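Local coordinates for monalysin (Pseudomonas entomophila, PDB 4MKO), which forms beta-barrel pores in host membranes as a secreted toxin of the aerolysin-like family, damaging the intestine of Drosophila and lysing cells, at residues A[30-42]-A[222-236]. Sequence-based numbering, arbitrary orientation.
Sequences CWVDGITVYGDIY and FSFDWSAYNDPHRRY. With ACT (acetate ion), chain I.
A single beta bridge, Tyr38 with Arg235, joins the C-terminal tail of this aerolysin-like toxin to strand 37-42, and side-chain bonds do the rest; it illustrates how a chain end can be fixed with very little regular sheet. Two backbone bonds frame the bridge: Tyr38 N donates to Arg234 O (2.9 Å), and Tyr38 O accepts from Tyr236 N. A water joins Tyr38 O to Tyr236 O of the terminal carboxylate, whose OXT is bound by Asn100.

Two residues before the bridge, Thr36 is held twice. Its OG1 takes the amide of Asp225 at 2.9 Å in a nearly straight bond (165°), while its O receives Arg234 NH1 at 3.1 Å. The Arg234 guanidinium is kept in place by its own segment: NE bridges to Asp231 OD2, NH2 reaches Ser227 OG in the guanidinium plane, and NH1 makes a salt bridge with Asp225 OD2, through a hydrogen bond that is weak. Ala228 CB tucks in beside the same Thr36 carbonyl.

The side chains of the bridged residues meet Tyr229. It turns an edge onto the Tyr38 face in a T-shaped pair, centroids 4.6 Å apart and planes at 64°; a chi1 of -180° sends the Tyr38 ring alongside Tyr229, pointing the same way. The Arg235 guanidinium sets a face against Tyr38 CD1, and its NH1 binds Tyr229 O.

Gly39 CA sits over the Tyr236 ring, 3.7 Å from its centroid, a CH-pi contact. Beyond it, Tyr236 OH donates to Asp40 O at 2.7 Å, approaching from above the carbonyl plane.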
loop_
_atom_site.group_PDB
_atom_site.type_symbol
_atom_site.label_atom_id
_atom_site.label_comp_id
_atom_site.label_asym_id
_atom_site.label_seq_id
_atom_site.Cartn_x
_atom_site.Cartn_y
_atom_site.Cartn_z
ATOM N N CYS A 30 8.621 4.925 -0.451
ATOM C CA CYS A 30 9.353 4.860 0.795
ATOM C C CYS A 30 8.873 3.688 1.641
ATOM O O CYS A 30 7.723 3.251 1.504
ATOM C CB CYS A 30 9.257 6.189 1.550
ATOM S SG CYS A 30 7.575 6.675 2.047
ATOM N N TRP A 31 9.767 3.170 2.490
ATOM C CA TRP A 31 9.402 2.173 3.499
ATOM C C TRP A 31 8.644 2.967 4.551
ATOM O O TRP A 31 8.938 4.146 4.778
ATOM C CB TRP A 31 10.652 1.548 4.119
ATOM C CG TRP A 31 11.421 0.695 3.157
ATOM C CD1 TRP A 31 12.442 1.094 2.342
ATOM C CD2 TRP A 31 11.188 -0.689 2.864
ATOM N NE1 TRP A 31 12.921 0.020 1.630
ATOM C CE2 TRP A 31 12.150 -1.081 1.905
ATOM C CE3 TRP A 31 10.260 -1.644 3.325
ATOM C CZ2 TRP A 31 12.216 -2.389 1.399
ATOM C CZ3 TRP A 31 10.335 -2.947 2.834
ATOM C CH2 TRP A 31 11.302 -3.309 1.881
ATOM N N VAL A 32 7.650 2.347 5.176
ATOM C CA VAL A 32 6.823 3.021 6.180
ATOM C C VAL A 32 7.041 2.347 7.530
ATOM O O VAL A 32 6.903 1.128 7.622
ATOM C CB VAL A 32 5.317 2.980 5.774
ATOM C CG1 VAL A 32 4.423 3.549 6.887
ATOM C CG2 VAL A 32 5.086 3.732 4.467
ATOM N N ASP A 33 7.343 3.141 8.562
ATOM C CA ASP A 33 7.503 2.661 9.941
ATOM C C ASP A 33 6.115 2.818 10.572
ATOM O O ASP A 33 5.677 3.939 10.868
ATOM C CB ASP A 33 8.550 3.524 10.684
ATOM C CG ASP A 33 8.664 3.306 12.189
ATOM O OD1 ASP A 33 8.030 2.362 12.707
ATOM O OD2 ASP A 33 9.391 4.075 12.843
ATOM N N GLY A 34 5.406 1.704 10.680
ATOM C CA GLY A 34 4.059 1.691 11.234
ATOM C C GLY A 34 3.895 0.620 12.288
ATOM O O GLY A 34 4.749 -0.264 12.412
ATOM N N ILE A 35 2.787 0.690 13.043
ATOM C CA ILE A 35 2.499 -0.279 14.110
ATOM C C ILE A 35 1.897 -1.574 13.567
ATOM O O ILE A 35 1.332 -1.599 12.464
ATOM C CB ILE A 35 1.568 0.343 15.206
ATOM C CG1 ILE A 35 0.178 0.722 14.630
ATOM C CG2 ILE A 35 2.265 1.563 15.921
ATOM C CD1 ILE A 35 -0.964 0.601 15.639
ATOM N N THR A 36 1.954 -2.626 14.391
ATOM C CA THR A 36 1.301 -3.875 14.080
ATOM C C THR A 36 -0.011 -3.943 14.878
ATOM O O THR A 36 -0.036 -3.569 16.054
ATOM C CB THR A 36 2.193 -5.092 14.420
ATOM O OG1 THR A 36 3.446 -4.989 13.725
ATOM C CG2 THR A 36 1.503 -6.418 14.088
ATOM N N VAL A 37 -1.079 -4.389 14.225
ATOM C CA VAL A 37 -2.400 -4.624 14.858
ATOM C C VAL A 37 -2.788 -6.078 14.628
ATOM O O VAL A 37 -2.155 -6.760 13.817
ATOM C CB VAL A 37 -3.510 -3.664 14.371
ATOM C CG1 VAL A 37 -3.149 -2.204 14.671
ATOM C CG2 VAL A 37 -3.867 -3.900 12.892
ATOM N N TYR A 38 -3.820 -6.560 15.344
ATOM C CA TYR A 38 -4.259 -7.946 15.218
ATOM C C TYR A 38 -5.777 -7.999 15.155
ATOM O O TYR A 38 -6.452 -7.401 15.989
ATOM C CB TYR A 38 -3.737 -8.803 16.389
ATOM C CG TYR A 38 -4.162 -10.252 16.293
ATOM C CD1 TYR A 38 -5.373 -10.683 16.833
ATOM C CD2 TYR A 38 -3.346 -11.197 15.677
ATOM C CE1 TYR A 38 -5.772 -12.018 16.741
ATOM C CE2 TYR A 38 -3.745 -12.531 15.562
ATOM C CZ TYR A 38 -4.959 -12.935 16.097
ATOM O OH TYR A 38 -5.356 -14.251 16.002
ATOM N N GLY A 39 -6.292 -8.753 14.202
ATOM C CA GLY A 39 -7.724 -8.934 14.037
ATOM C C GLY A 39 -8.050 -9.765 12.829
ATOM O O GLY A 39 -7.149 -10.205 12.105
ATOM N N ASP A 40 -9.349 -9.962 12.589
ATOM C CA ASP A 40 -9.827 -10.765 11.481
ATOM C C ASP A 40 -9.614 -10.184 10.095
ATOM O O ASP A 40 -9.823 -8.989 9.868
ATOM C CB ASP A 40 -11.328 -11.058 11.629
ATOM C CG ASP A 40 -11.705 -12.049 12.713
ATOM O OD1 ASP A 40 -10.820 -12.833 13.143
ATOM O OD2 ASP A 40 -12.899 -12.068 13.108
ATOM N N ILE A 41 -9.271 -11.078 9.144
ATOM C CA ILE A 41 -9.244 -10.830 7.716
ATOM C C ILE A 41 -9.834 -12.093 7.109
ATOM O O ILE A 41 -9.458 -13.207 7.507
ATOM C CB ILE A 41 -7.862 -10.458 7.112
ATOM C CG1 ILE A 41 -7.309 -9.141 7.741
ATOM C CG2 ILE A 41 -7.960 -10.341 5.583
ATOM C CD1 ILE A 41 -6.084 -8.468 6.974
ATOM N N TYR A 42 -10.800 -11.917 6.205
ATOM C CA TYR A 42 -11.464 -13.013 5.530
ATOM C C TYR A 42 -10.659 -13.383 4.290
ATOM O O TYR A 42 -10.496 -12.570 3.392
ATOM C CB TYR A 42 -12.912 -12.631 5.156
ATOM C CG TYR A 42 -13.728 -13.801 4.634
ATOM C CD1 TYR A 42 -13.634 -14.206 3.303
ATOM C CD2 TYR A 42 -14.617 -14.481 5.462
ATOM C CE1 TYR A 42 -14.379 -15.282 2.819
ATOM C CE2 TYR A 42 -15.378 -15.548 4.985
ATOM C CZ TYR A 42 -15.241 -15.956 3.668
ATOM O OH TYR A 42 -15.983 -17.004 3.189
ATOM N N PHE A 222 11.828 -4.903 7.582
ATOM C CA PHE A 222 10.783 -4.662 8.579
ATOM C C PHE A 222 10.566 -5.938 9.367
ATOM O O PHE A 222 10.918 -7.032 8.909
ATOM C CB PHE A 222 9.442 -4.214 7.932
ATOM C CG PHE A 222 8.733 -5.260 7.092
ATOM C CD1 PHE A 222 7.811 -6.133 7.667
ATOM C CD2 PHE A 222 8.957 -5.344 5.720
ATOM C CE1 PHE A 222 7.134 -7.080 6.890
ATOM C CE2 PHE A 222 8.275 -6.293 4.939
ATOM C CZ PHE A 222 7.377 -7.164 5.531
ATOM N N SER A 223 9.921 -5.781 10.536
ATOM C CA SER A 223 9.553 -6.889 11.413
ATOM C C SER A 223 8.139 -6.659 11.922
ATOM O O SER A 223 7.743 -5.506 12.152
ATOM C CB SER A 223 10.495 -6.970 12.617
ATOM O OG SER A 223 11.840 -7.227 12.240
ATOM N N PHE A 224 7.394 -7.741 12.120
ATOM C CA PHE A 224 6.075 -7.615 12.732
ATOM C C PHE A 224 6.292 -7.489 14.232
ATOM O O PHE A 224 7.225 -8.092 14.796
ATOM C CB PHE A 224 5.242 -8.855 12.493
ATOM C CG PHE A 224 4.645 -8.954 11.118
ATOM C CD1 PHE A 224 5.344 -9.562 10.085
ATOM C CD2 PHE A 224 3.378 -8.444 10.853
ATOM C CE1 PHE A 224 4.776 -9.684 8.814
ATOM C CE2 PHE A 224 2.811 -8.559 9.576
ATOM C CZ PHE A 224 3.519 -9.185 8.566
ATOM N N ASP A 225 5.407 -6.729 14.881
ATOM C CA ASP A 225 5.429 -6.593 16.332
ATOM C C ASP A 225 4.321 -7.517 16.913
ATOM O O ASP A 225 3.150 -7.128 16.975
ATOM C CB ASP A 225 5.253 -5.127 16.745
ATOM C CG ASP A 225 5.058 -4.922 18.239
ATOM O OD1 ASP A 225 5.472 -5.824 19.037
ATOM O OD2 ASP A 225 4.466 -3.892 18.619
ATOM N N TRP A 226 4.707 -8.743 17.344
ATOM C CA TRP A 226 3.741 -9.725 17.843
ATOM C C TRP A 226 3.011 -9.310 19.129
ATOM O O TRP A 226 1.971 -9.897 19.442
ATOM C CB TRP A 226 4.377 -11.106 18.021
ATOM C CG TRP A 226 5.235 -11.555 16.870
ATOM C CD1 TRP A 226 6.542 -11.941 16.939
ATOM C CD2 TRP A 226 4.829 -11.745 15.505
ATOM N NE1 TRP A 226 6.979 -12.363 15.708
ATOM C CE2 TRP A 226 5.957 -12.228 14.799
ATOM C CE3 TRP A 226 3.630 -11.514 14.792
ATOM C CZ2 TRP A 226 5.929 -12.482 13.422
ATOM C CZ3 TRP A 226 3.597 -11.791 13.428
ATOM C CH2 TRP A 226 4.731 -12.293 12.762
ATOM N N SER A 227 3.526 -8.292 19.844
ATOM C CA SER A 227 2.881 -7.780 21.064
ATOM C C SER A 227 1.493 -7.199 20.783
ATOM O O SER A 227 0.718 -7.019 21.728
ATOM C CB SER A 227 3.768 -6.769 21.783
ATOM O OG SER A 227 3.803 -5.528 21.102
ATOM N N ALA A 228 1.149 -6.948 19.483
ATOM C CA ALA A 228 -0.195 -6.499 19.093
ATOM C C ALA A 228 -1.249 -7.463 19.678
ATOM O O ALA A 228 -2.297 -7.013 20.135
ATOM C CB ALA A 228 -0.330 -6.470 17.572
ATOM N N TYR A 229 -0.960 -8.793 19.682
ATOM C CA TYR A 229 -1.929 -9.774 20.209
ATOM C C TYR A 229 -2.320 -9.487 21.673
ATOM O O TYR A 229 -3.469 -9.698 22.041
ATOM C CB TYR A 229 -1.388 -11.212 20.096
ATOM C CG TYR A 229 -2.472 -12.263 20.221
ATOM C CD1 TYR A 229 -2.881 -12.727 21.471
ATOM C CD2 TYR A 229 -3.055 -12.833 19.090
ATOM C CE1 TYR A 229 -3.878 -13.695 21.594
ATOM C CE2 TYR A 229 -4.042 -13.818 19.202
ATOM C CZ TYR A 229 -4.448 -14.245 20.458
ATOM O OH TYR A 229 -5.417 -15.217 20.580
ATOM N N ASN A 230 -1.350 -9.057 22.482
ATOM C CA ASN A 230 -1.446 -8.796 23.919
ATOM C C ASN A 230 -1.795 -7.340 24.286
ATOM O O ASN A 230 -1.766 -6.976 25.469
ATOM C CB ASN A 230 -0.152 -9.231 24.582
ATOM C CG ASN A 230 0.217 -10.676 24.278
ATOM O OD1 ASN A 230 -0.613 -11.586 24.326
ATOM N ND2 ASN A 230 1.426 -10.891 23.828
ATOM N N ASP A 231 -2.108 -6.516 23.273
ATOM C CA ASP A 231 -2.427 -5.104 23.472
ATOM C C ASP A 231 -3.869 -4.821 23.039
ATOM O O ASP A 231 -4.136 -4.670 21.836
ATOM C CB ASP A 231 -1.425 -4.192 22.727
ATOM C CG ASP A 231 -1.571 -2.710 23.049
ATOM O OD1 ASP A 231 -2.480 -2.353 23.846
ATOM O OD2 ASP A 231 -0.783 -1.906 22.507
ATOM N N PRO A 232 -4.805 -4.641 24.009
ATOM C CA PRO A 232 -6.207 -4.392 23.623
ATOM C C PRO A 232 -6.386 -3.208 22.673
ATOM O O PRO A 232 -7.231 -3.292 21.787
ATOM C CB PRO A 232 -6.944 -4.193 24.959
ATOM C CG PRO A 232 -5.874 -4.073 26.006
ATOM C CD PRO A 232 -4.659 -4.784 25.476
ATOM N N HIS A 233 -5.562 -2.148 22.826
ATOM C CA HIS A 233 -5.654 -0.968 21.961
ATOM C C HIS A 233 -5.217 -1.241 20.517
ATOM O O HIS A 233 -5.547 -0.458 19.622
ATOM C CB HIS A 233 -4.911 0.223 22.574
ATOM C CG HIS A 233 -5.429 0.585 23.932
ATOM N ND1 HIS A 233 -6.773 0.871 24.144
ATOM C CD2 HIS A 233 -4.773 0.669 25.112
ATOM C CE1 HIS A 233 -6.884 1.127 25.438
ATOM N NE2 HIS A 233 -5.707 1.029 26.060
ATOM N N ARG A 234 -4.539 -2.381 20.272
ATOM C CA ARG A 234 -4.126 -2.757 18.906
ATOM C C ARG A 234 -4.851 -4.004 18.362
ATOM O O ARG A 234 -4.432 -4.583 17.363
ATOM C CB ARG A 234 -2.604 -2.892 18.810
ATOM C CG ARG A 234 -1.917 -1.541 18.967
ATOM C CD ARG A 234 -0.425 -1.643 18.780
ATOM N NE ARG A 234 0.242 -2.280 19.921
ATOM C CZ ARG A 234 1.221 -3.170 19.820
ATOM N NH1 ARG A 234 1.621 -3.599 18.626
ATOM N NH2 ARG A 234 1.814 -3.637 20.909
ATOM N N ARG A 235 -5.973 -4.378 18.990
ATOM C CA ARG A 235 -6.821 -5.474 18.536
ATOM C C ARG A 235 -8.110 -4.841 18.006
ATOM O O ARG A 235 -8.711 -3.999 18.684
ATOM C CB ARG A 235 -7.117 -6.445 19.701
ATOM C CG ARG A 235 -5.873 -7.160 20.270
ATOM C CD ARG A 235 -6.246 -8.175 21.340
ATOM N NE ARG A 235 -7.178 -9.181 20.820
ATOM C CZ ARG A 235 -6.834 -10.406 20.448
ATOM N NH1 ARG A 235 -5.583 -10.827 20.600
ATOM N NH2 ARG A 235 -7.743 -11.235 19.953
ATOM N N TYR A 236 -8.519 -5.203 16.798
ATOM C CA TYR A 236 -9.733 -4.633 16.232
ATOM C C TYR A 236 -10.820 -5.681 16.034
ATOM O O TYR A 236 -10.499 -6.889 16.091
ATOM C CB TYR A 236 -9.423 -3.876 14.928
ATOM C CG TYR A 236 -9.011 -4.770 13.771
ATOM C CD1 TYR A 236 -9.964 -5.320 12.914
ATOM C CD2 TYR A 236 -7.670 -5.044 13.519
ATOM C CE1 TYR A 236 -9.592 -6.140 11.847
ATOM C CE2 TYR A 236 -7.285 -5.841 12.440
ATOM C CZ TYR A 236 -8.250 -6.403 11.619
ATOM O OH TYR A 236 -7.878 -7.203 10.568
ATOM O OXT TYR A 236 -11.983 -5.293 15.790
HETATM C C ACT I . 4.880 -9.521 23.692
HETATM O O ACT I . 5.948 -9.044 24.142
HETATM O OXT ACT I . 3.739 -9.139 24.001
HETATM C CH3 ACT I . 4.963 -10.668 22.644
HETATM O O HOH W 1 3.715 -1.937 16.835
HETATM O O HOH W 2 -8.707 -8.445 17.445
HETATM O O HOH W 3 -11.430 -8.770 14.285
#